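Flavoredoxin (Desulfovibrio vulgaris str. 'Miyazaki F', PDB 2D5M) binds flavin mononucleotide and probably carries electrons, as a flavoprotein of the flavin reductase-like family. Local coordinates at the zinc ion site and the interface of chains A and B. Numbering follows the deposited sequence. Chains: chain A/B, flavoredoxin.

Contact 1: the zinc ion site. Residues chain A 39-40, 45, 135; chain B 131. With ZN (zinc ion), chain C.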
# COMPACT_ATOMS: atom_id res chain seq x y z
N CYS A 39 6.40 1.02 -6.02
CA CYS A 39 7.48 1.94 -5.69
C CYS A 39 7.91 2.82 -6.83
O CYS A 39 8.43 3.91 -6.56
CB CYS A 39 8.73 1.27 -5.10
SG CYS A 39 9.50 0.02 -6.19
N CYS A 40 7.76 2.41 -8.07
CA CYS A 40 8.27 3.18 -9.19
C CYS A 40 7.38 2.98 -10.40
O CYS A 40 6.79 1.93 -10.61
CB CYS A 40 9.68 2.83 -9.69
SG CYS A 40 10.98 3.17 -8.50
N SER A 45 7.26 -1.05 -10.87
CA SER A 45 7.85 -1.89 -9.85
C SER A 45 7.05 -1.91 -8.57
O SER A 45 6.39 -0.91 -8.24
CB SER A 45 9.26 -1.37 -9.47
OG SER A 45 10.16 -1.25 -10.54
N ILE A 135 12.70 -5.52 -4.62
CA ILE A 135 12.06 -4.68 -5.63
C ILE A 135 11.90 -5.53 -6.86
O ILE A 135 12.89 -6.03 -7.45
CB ILE A 135 12.90 -3.45 -5.96
CG1 ILE A 135 13.35 -2.69 -4.71
CG2 ILE A 135 12.13 -2.57 -6.92
CD1 ILE A 135 12.22 -2.23 -3.87
N HIS B 131 15.42 3.92 -8.76
CA HIS B 131 14.47 3.79 -7.63
C HIS B 131 14.82 4.80 -6.56
O HIS B 131 15.98 4.82 -6.16
CB HIS B 131 14.52 2.36 -7.33
CG HIS B 131 13.98 2.02 -6.01
ND1 HIS B 131 12.74 1.46 -5.96
CD2 HIS B 131 14.49 2.08 -4.76
CE1 HIS B 131 12.49 1.19 -4.67
NE2 HIS B 131 13.52 1.58 -3.95
ZN ZN C . 11.21 1.22 -7.33
O HOH W 1 12.17 0.03 -8.96
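The sulfur SG of A:Cys39 lies in the crowded position between its backbone N and carbonyl carbon (chi1 59°), whereas that of A:Cys40 stands anti to the carbonyl carbon (chi1 -65°), and this difference lets two adjacent cysteines reach one metal. B:His131 meets them from the other subunit, its CG anti to the backbone N. The imidazole ND1 of B:His131 binds ZN at 2.1 Å. The sulfur SG of A:Cys40 follows at 2.3 Å from ZN, with A:Cys39 SG marginally longer. Water 1 is a further ligand, its oxygen 2.2 Å from ZN. The result is near tetrahedral but spread between the sulfurs, with 127° at the metal, and narrowed between water 1 and the A:Cys40 sulfur. The A:Cys39 sulfur also lies in the plane of the imidazole, at its edge. Behind the metal-bound water, the hydroxyl OG of A:Ser45 stands 2.9 Å from water 1, a second-shell contact that helps to place it. A:Ile135 approaches the imidazole tip to tip, its CD1 methyl 3.5 Å from B:His131 CE1, giving the ring an apolar neighbour. Zinc would be expected to favour the thiolate form of both cysteines, although the metal itself may come from purification or crystallisation. The site joins strand 36-41 of chain A, with strands 44-48 and 133-144 alongside, to a loop of chain B.

Contact 2: the interface of chains A and B. Residues chain A 38-41; chain B 9, 35-36, 49, 131-132.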
# COMPACT_ATOMS: atom_id res chain seq x y z
N ILE A 38 3.44 -0.28 -4.65
CA ILE A 38 4.14 0.16 -5.86
C ILE A 38 5.22 1.13 -5.44
O ILE A 38 4.98 1.99 -4.58
CB ILE A 38 3.16 0.73 -6.87
CG1 ILE A 38 2.13 -0.35 -7.29
CG2 ILE A 38 3.87 1.34 -8.07
CD1 ILE A 38 0.96 0.19 -8.09
N CYS A 39 6.40 1.02 -6.02
CA CYS A 39 7.48 1.94 -5.69
C CYS A 39 7.91 2.82 -6.83
O CYS A 39 8.43 3.91 -6.56
CB CYS A 39 8.73 1.27 -5.10
SG CYS A 39 9.50 0.02 -6.19
N CYS A 40 7.76 2.41 -8.07
CA CYS A 40 8.27 3.18 -9.19
C CYS A 40 7.38 2.98 -10.40
O CYS A 40 6.79 1.93 -10.61
CB CYS A 40 9.68 2.83 -9.69
SG CYS A 40 10.98 3.17 -8.50
N SER A 41 7.36 4.01 -11.25
CA SER A 41 6.72 3.95 -12.54
C SER A 41 7.68 3.62 -13.68
O SER A 41 7.23 3.29 -14.77
CB SER A 41 5.97 5.24 -12.85
OG SER A 41 4.93 5.32 -11.90
N THR B 9 1.68 -0.19 -13.80
CA THR B 9 1.63 0.04 -12.37
C THR B 9 0.21 -0.20 -11.85
O THR B 9 -0.53 0.77 -11.58
CB THR B 9 2.12 1.45 -11.98
OG1 THR B 9 1.34 2.42 -12.73
CG2 THR B 9 3.56 1.63 -12.30
N TRP B 35 2.48 5.73 -4.16
CA TRP B 35 3.60 4.79 -4.30
C TRP B 35 4.27 4.73 -2.93
O TRP B 35 5.30 5.35 -2.67
CB TRP B 35 4.56 5.21 -5.37
CG TRP B 35 4.17 5.01 -6.81
CD1 TRP B 35 5.07 5.18 -7.82
CD2 TRP B 35 2.95 4.63 -7.45
NE1 TRP B 35 4.49 4.94 -9.03
CE2 TRP B 35 3.19 4.59 -8.85
CE3 TRP B 35 1.66 4.29 -7.01
CZ2 TRP B 35 2.21 4.26 -9.78
CZ3 TRP B 35 0.68 3.96 -7.93
CH2 TRP B 35 0.96 3.94 -9.32
N ALA B 36 3.63 4.03 -2.01
CA ALA B 36 3.93 4.10 -0.60
C ALA B 36 3.34 2.91 0.12
O ALA B 36 2.37 2.30 -0.34
CB ALA B 36 3.36 5.39 0.01
N SER B 49 7.75 6.89 -2.22
CA SER B 49 8.53 7.22 -3.42
C SER B 49 8.12 8.57 -3.92
O SER B 49 7.06 8.65 -4.52
CB SER B 49 8.27 6.14 -4.47
OG SER B 49 8.75 4.90 -4.06
N HIS B 131 15.42 3.92 -8.76
CA HIS B 131 14.47 3.79 -7.63
C HIS B 131 14.82 4.80 -6.56
O HIS B 131 15.98 4.82 -6.16
CB HIS B 131 14.52 2.36 -7.33
CG HIS B 131 13.98 2.02 -6.01
ND1 HIS B 131 12.74 1.46 -5.96
CD2 HIS B 131 14.49 2.08 -4.76
CE1 HIS B 131 12.49 1.19 -4.67
NE2 HIS B 131 13.52 1.58 -3.95
N THR B 132 13.85 5.60 -6.09
CA THR B 132 14.01 6.64 -5.07
C THR B 132 12.95 6.55 -3.98
O THR B 132 11.76 6.56 -4.29
CB THR B 132 13.94 7.98 -5.90
OG1 THR B 132 15.01 7.96 -6.88
CG2 THR B 132 14.04 9.14 -5.01
O HOH W 2 10.81 5.86 -6.98
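The carbonyl oxygen of A:Cys39 is gripped twice, once by a side chain of the partner and once by water. The hydroxyl of B:Ser49 donates to it, B:Ser49 OG to A:Cys39 O 2.7 Å, lying in the carbonyl plane on a lone pair and approaching at 125° to the C=O bond. B:Ser49 OG stands anti to its own carbonyl carbon (chi1 -65°), which turns it to that oxygen. Water 2 sits 3.1 Å from the A:Cys39 O and links it to the backbone of the poorly ordered B:Thr132. Another direct bond comes from the indole edge: B:Trp35 NE1 donates to A:Ser41 OG at 2.9 Å, almost in the ring plane and bent to 151° at the hydrogen. A methyl group seats the same indole from above, for A:Ile38 CG2, anti to its backbone N, lies 3.5 Å from the centroid of the six-membered ring of B:Trp35. The two side chains run side by side and point the same way, so one face is packed while the edge is tied, which should fix the ring's rotation. Farther along, the B:Thr9 CG2 methyl rests against A:Ser41 CA. Strand 36-41 of chain A thus lies against loop residues of chain B, B:Trp35 directly preceding that chain's own strand 36-41.

Contact 3: the interface of chains A and B. Residues chain A 179-186; chain B 76-77, 80, 84, 164, 169-171.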
# COMPACT_ATOMS: atom_id res chain seq x y z
N ALA A 179 -14.77 9.08 -6.64
CA ALA A 179 -14.41 10.20 -7.51
C ALA A 179 -13.31 9.80 -8.47
O ALA A 179 -12.67 8.79 -8.27
CB ALA A 179 -13.96 11.42 -6.67
N LYS A 180 -13.12 10.60 -9.51
CA LYS A 180 -12.05 10.45 -10.48
C LYS A 180 -10.78 11.18 -10.03
O LYS A 180 -10.82 12.33 -9.58
CB LYS A 180 -12.53 10.99 -11.82
CG LYS A 180 -13.69 10.26 -12.46
CD LYS A 180 -14.09 10.93 -13.74
CE LYS A 180 -13.00 10.93 -14.81
NZ LYS A 180 -13.41 11.63 -16.05
N ALA A 181 -9.64 10.50 -10.12
CA ALA A 181 -8.36 11.08 -9.79
C ALA A 181 -7.86 11.96 -10.92
O ALA A 181 -8.20 11.78 -12.08
CB ALA A 181 -7.33 9.97 -9.46
N PHE A 182 -7.02 12.93 -10.55
CA PHE A 182 -6.52 13.92 -11.49
C PHE A 182 -7.66 14.62 -12.19
O PHE A 182 -7.67 14.87 -13.37
CB PHE A 182 -5.51 13.36 -12.50
CG PHE A 182 -4.39 12.57 -11.84
CD1 PHE A 182 -4.47 11.21 -11.72
CD2 PHE A 182 -3.25 13.16 -11.30
CE1 PHE A 182 -3.49 10.50 -11.08
CE2 PHE A 182 -2.25 12.44 -10.64
CZ PHE A 182 -2.38 11.08 -10.54
N SER A 183 -8.72 14.91 -11.41
CA SER A 183 -9.98 15.38 -11.93
C SER A 183 -10.84 16.02 -10.86
O SER A 183 -11.21 17.19 -10.93
CB SER A 183 -10.74 14.24 -12.62
OG SER A 183 -11.99 14.71 -13.14
N ALA A 184 -11.12 15.26 -9.80
CA ALA A 184 -11.97 15.72 -8.72
C ALA A 184 -11.46 17.01 -8.11
O ALA A 184 -12.22 17.90 -7.71
CB ALA A 184 -12.07 14.63 -7.65
N GLY A 185 -10.16 17.17 -8.00
CA GLY A 185 -9.55 18.33 -7.39
C GLY A 185 -9.58 19.58 -8.22
O GLY A 185 -9.52 20.67 -7.67
N LYS A 186 -9.75 19.44 -9.56
CA LYS A 186 -9.95 20.62 -10.38
C LYS A 186 -11.24 21.40 -10.03
O LYS A 186 -12.20 20.78 -9.48
CB LYS A 186 -9.93 20.23 -11.86
CG LYS A 186 -8.70 19.45 -12.32
CD LYS A 186 -8.86 19.05 -13.79
CE LYS A 186 -7.70 18.16 -14.19
NZ LYS A 186 -7.84 17.66 -15.58
N VAL B 76 -11.81 13.82 -0.39
CA VAL B 76 -11.24 13.23 -1.59
C VAL B 76 -10.88 14.31 -2.63
O VAL B 76 -9.82 14.21 -3.25
CB VAL B 76 -12.15 12.14 -2.19
CG1 VAL B 76 -13.45 12.67 -2.76
CG2 VAL B 76 -11.36 11.34 -3.25
N ARG B 77 -11.71 15.35 -2.79
CA ARG B 77 -11.37 16.37 -3.77
C ARG B 77 -10.14 17.16 -3.34
O ARG B 77 -9.27 17.53 -4.14
CB ARG B 77 -12.56 17.30 -3.98
CG ARG B 77 -13.79 16.60 -4.59
CD ARG B 77 -14.92 17.55 -4.89
NE ARG B 77 -14.59 18.29 -6.12
CZ ARG B 77 -15.27 19.27 -6.70
NH1 ARG B 77 -16.40 19.72 -6.20
NH2 ARG B 77 -14.80 19.83 -7.81
N ASP B 80 -7.06 15.11 -3.95
CA ASP B 80 -6.75 15.14 -5.38
C ASP B 80 -6.09 16.45 -5.78
O ASP B 80 -5.09 16.45 -6.52
CB ASP B 80 -8.02 14.86 -6.17
CG ASP B 80 -7.76 14.49 -7.61
OD1 ASP B 80 -6.97 13.51 -7.82
OD2 ASP B 80 -8.35 15.12 -8.52
N ILE B 84 -2.42 17.37 -7.77
CA ILE B 84 -2.38 18.01 -9.08
C ILE B 84 -1.49 19.22 -9.08
O ILE B 84 -0.72 19.44 -10.01
CB ILE B 84 -3.81 18.37 -9.52
CG1 ILE B 84 -4.71 17.16 -9.69
CG2 ILE B 84 -3.77 19.26 -10.79
CD1 ILE B 84 -6.20 17.47 -9.83
N PHE B 164 -6.79 4.43 -3.71
CA PHE B 164 -6.52 4.80 -5.07
C PHE B 164 -6.42 3.57 -5.97
O PHE B 164 -5.76 2.59 -5.62
CB PHE B 164 -5.25 5.64 -5.17
CG PHE B 164 -4.77 6.01 -6.55
CD1 PHE B 164 -5.61 6.75 -7.40
CD2 PHE B 164 -3.55 5.65 -7.02
CE1 PHE B 164 -5.18 7.14 -8.64
CE2 PHE B 164 -3.08 6.07 -8.23
CZ PHE B 164 -3.91 6.81 -9.07
N ARG B 169 -7.36 5.40 -12.53
CA ARG B 169 -7.30 6.72 -11.91
C ARG B 169 -8.64 7.09 -11.28
O ARG B 169 -9.29 8.05 -11.61
CB ARG B 169 -6.83 7.80 -12.93
CG ARG B 169 -5.37 7.59 -13.31
CD ARG B 169 -4.91 8.42 -14.49
NE ARG B 169 -3.51 8.25 -14.76
CZ ARG B 169 -2.78 8.70 -15.76
NH1 ARG B 169 -3.31 9.45 -16.77
NH2 ARG B 169 -1.48 8.43 -15.85
N GLU B 170 -8.99 6.32 -10.23
CA GLU B 170 -10.22 6.45 -9.48
C GLU B 170 -9.95 6.30 -8.01
O GLU B 170 -8.99 5.69 -7.57
CB GLU B 170 -11.28 5.40 -9.92
CG GLU B 170 -11.67 5.62 -11.39
CD GLU B 170 -12.87 4.87 -11.91
OE1 GLU B 170 -13.10 3.75 -11.41
OE2 GLU B 170 -13.57 5.37 -12.84
N TYR B 171 -10.87 6.84 -7.22
CA TYR B 171 -10.85 6.74 -5.77
C TYR B 171 -12.06 5.95 -5.28
O TYR B 171 -13.17 6.19 -5.78
CB TYR B 171 -10.88 8.12 -5.17
CG TYR B 171 -9.70 9.01 -5.48
CD1 TYR B 171 -9.88 10.25 -6.05
CD2 TYR B 171 -8.41 8.63 -5.18
CE1 TYR B 171 -8.82 11.09 -6.34
CE2 TYR B 171 -7.33 9.47 -5.44
CZ TYR B 171 -7.55 10.70 -6.01
OH TYR B 171 -6.46 11.47 -6.23
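This is a two-fold, antiparallel strand-to-strand interface, in which the C-terminal tail of one flavin reductase-like chain is laid across the other and docks on its helix 76-82, tying the two copies of the deposited assembly together. A:Ala179 pairs antiparallel with B:Tyr171, whose N donates to A:Ala179 O at 2.9 Å, nearly along the C=O axis. Two residues on, A:Ala181 N reaches B:Arg169 O from above the carbonyl plane. The tail then turns over B:Asp80, whose CG is anti to its backbone N (chi1 -164°) so that the carboxylate faces a row of amides. B:Asp80 OD1 takes A:Phe182 N at 2.8 Å on its syn lone pair. On its anti one it takes the phenol of B:Tyr171, OH to B:Asp80 OD1 2.6 Å. B:Asp80 OD2 receives A:Ser183 N on the syn side and A:Gly185 N, at 2.8 Å, on the anti side. Four donors on one carboxylate would be expected to stabilise its charged form. B:Arg77, though poorly ordered, bends at chi3 (77°) to grip A:Ala184 O side-on with NE, at 2.9 Å, and NH2, the oxygen lying in the guanidinium plane. Apolar packing fills in between: the A:Ala181 CB methyl lies over the B:Tyr171 ring, 3.9 Å from its centroid, and 3.6 Å from B:Phe164 CE1. A:Phe182 crosses the extended B:Arg169 obliquely, ring and guanidinium planes 64° apart, while B:Ile84 CD1 packs against A:Phe182 CA.

Contacts 1 and 2 are almost one site: the centres of their C-alpha atoms lie about 4 Å apart, and they share A:Cys39, A:Cys40 and B:His131. Strand 36-41 of chain A serves both, its side-chain sulfurs turned to the metal while its backbone and flanking residues meet the partner. Contact 3 stands apart, its C-alpha centre about 23 Å from that of contact 1 and about 19 Å from that of contact 2, and draws on strand 170-180 and the tail beyond it. The two-fold symmetry repeats every contact, so the subunits are joined at well-separated places, which suggests a stable dimer.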